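Lantibiotic dehydratase (Microbispora corallina, PDB 5EHK) probably uses glutamyl-tRNA to dehydrate serine and threonine residues of the precursor peptide during biosynthesis of the lantibiotic NAI-107. Local coordinates at residues 725-730 with 738-743. Sequence-based numbering, arbitrary orientation.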
# COMPACT_ATOMS: atom_id res chain seq x y z
N ARG A 725 -7.26 -5.52 42.66
CA ARG A 725 -8.60 -5.11 43.04
C ARG A 725 -8.85 -3.70 42.49
O ARG A 725 -9.96 -3.37 42.05
CB ARG A 725 -8.75 -5.18 44.56
CG ARG A 725 -10.10 -4.83 45.13
CD ARG A 725 -10.04 -4.95 46.64
NE ARG A 725 -9.08 -4.00 47.22
CZ ARG A 725 -9.37 -2.76 47.58
NH1 ARG A 725 -10.61 -2.31 47.44
NH2 ARG A 725 -8.44 -1.96 48.07
N ARG A 726 -7.80 -2.88 42.48
CA ARG A 726 -7.90 -1.54 41.90
C ARG A 726 -7.23 -1.46 40.53
O ARG A 726 -6.09 -1.92 40.33
CB ARG A 726 -7.33 -0.46 42.84
CG ARG A 726 -8.24 -0.11 44.02
CD ARG A 726 -7.44 0.53 45.15
NE ARG A 726 -6.49 -0.42 45.72
CZ ARG A 726 -5.61 -0.13 46.68
NH1 ARG A 726 -5.54 1.10 47.18
NH2 ARG A 726 -4.80 -1.08 47.12
N VAL A 727 -7.96 -0.87 39.59
CA VAL A 727 -7.47 -0.71 38.24
C VAL A 727 -7.79 0.68 37.74
O VAL A 727 -8.70 1.34 38.23
CB VAL A 727 -8.06 -1.77 37.27
CG1 VAL A 727 -7.57 -3.16 37.64
CG2 VAL A 727 -9.56 -1.71 37.28
N LEU A 728 -6.98 1.14 36.79
CA LEU A 728 -7.31 2.32 36.02
C LEU A 728 -7.93 1.80 34.72
O LEU A 728 -7.31 0.99 34.01
CB LEU A 728 -6.04 3.10 35.72
CG LEU A 728 -6.14 4.54 35.21
CD1 LEU A 728 -6.90 5.45 36.19
CD2 LEU A 728 -4.75 5.10 34.93
N ALA A 729 -9.16 2.22 34.45
CA ALA A 729 -9.84 1.87 33.20
C ALA A 729 -9.56 2.95 32.16
O ALA A 729 -10.01 4.09 32.31
CB ALA A 729 -11.34 1.70 33.41
N VAL A 730 -8.78 2.60 31.14
CA VAL A 730 -8.28 3.57 30.17
C VAL A 730 -8.86 3.44 28.77
O VAL A 730 -8.85 2.36 28.18
CB VAL A 730 -6.72 3.50 30.06
CG1 VAL A 730 -6.21 4.55 29.07
CG2 VAL A 730 -6.07 3.71 31.42
N LEU A 738 -11.01 2.68 39.38
CA LEU A 738 -12.11 1.86 39.86
C LEU A 738 -11.62 0.91 40.95
O LEU A 738 -10.57 0.29 40.82
CB LEU A 738 -12.76 1.04 38.73
CG LEU A 738 -13.40 1.74 37.53
CD1 LEU A 738 -13.81 0.68 36.53
CD2 LEU A 738 -14.59 2.63 37.93
N ASP A 739 -12.39 0.83 42.03
CA ASP A 739 -12.19 -0.21 43.02
C ASP A 739 -13.12 -1.39 42.70
O ASP A 739 -14.35 -1.28 42.84
CB ASP A 739 -12.46 0.35 44.41
CG ASP A 739 -11.90 -0.52 45.51
OD1 ASP A 739 -12.10 -1.76 45.47
OD2 ASP A 739 -11.21 0.01 46.41
N LEU A 740 -12.54 -2.54 42.31
CA LEU A 740 -13.35 -3.67 41.85
C LEU A 740 -13.95 -4.50 42.98
O LEU A 740 -14.62 -5.51 42.72
CB LEU A 740 -12.58 -4.58 40.89
CG LEU A 740 -12.19 -3.96 39.55
CD1 LEU A 740 -11.73 -5.04 38.55
CD2 LEU A 740 -13.31 -3.11 38.99
N ASP A 741 -13.72 -4.07 44.21
CA ASP A 741 -14.36 -4.67 45.37
C ASP A 741 -15.71 -3.99 45.53
O ASP A 741 -16.72 -4.61 45.87
CB ASP A 741 -13.50 -4.47 46.63
CG ASP A 741 -13.54 -5.67 47.61
OD1 ASP A 741 -14.59 -6.33 47.74
OD2 ASP A 741 -12.49 -5.93 48.25
N ASP A 742 -15.71 -2.69 45.27
CA ASP A 742 -16.92 -1.88 45.30
C ASP A 742 -18.00 -2.37 44.32
O ASP A 742 -17.72 -2.66 43.16
CB ASP A 742 -16.57 -0.43 45.03
CG ASP A 742 -17.70 0.51 45.34
OD1 ASP A 742 -18.86 0.21 44.99
OD2 ASP A 742 -17.44 1.55 45.95
N ALA A 743 -19.24 -2.46 44.80
CA ALA A 743 -20.34 -2.97 43.99
C ALA A 743 -20.79 -1.95 42.94
O ALA A 743 -21.11 -2.33 41.81
CB ALA A 743 -21.53 -3.40 44.88
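Strands 726-730 and 735-739 run antiparallel here, with V727 and L738 as the hydrogen-bonded pair and R726 opposite D739 as the non-hydrogen-bonded one. L738 N gives a nearly straight bond to V727 O at 2.9 Å, and V727 N returns one to L738 O at 3.1 Å. Past the last bridge the pairing continues one step, as L740 N reaches R725 O at 2.7 Å, coming in from above the carbonyl plane.

At the end of the hairpin away from its turn, a salt bridge joins the two segments beside that bond. R725 sends CG anti to its backbone N (chi1 -178°) and stays extended until it bends at chi3, which brings NH1 in front of the D739 carboxylate, about equally close to both oxygens and 2.5 Å from OD1; its bond to OD2 is bent and weak. The planes stand 50° apart and NH1 alone faces both oxygens, so this is not the coplanar pairing of two nitrogens with two oxygens. D739 OD1 has a second task: through its anti lone pair it accepts D741 N at 3.1 Å, closing an Asx turn. D741 lays its CB against the edge of the R725 guanidinium, and its carboxylate probably adds to the negative field there. R726 lies alongside D739, its CG 3.8 Å from OD2.

On the face of V727 and L738 the contacts are apolar. V727 CG2 meets L740 CG at 4.1 Å, the two side chains crossing at about a right angle, while A729 CB touches L738 CD1. L738 also packs on L748 and L749 of helix 743-755, and V727 on A761 of strand 760-763, which pairs with the other edge of 726-730. D742 N-caps that helix, its OD1 bonding weakly to W744 N and H745 N. The strands form a β-hairpin of the lantibiotic dehydratase N-terminal family region, its second strand leaving through an Asx turn into this helix.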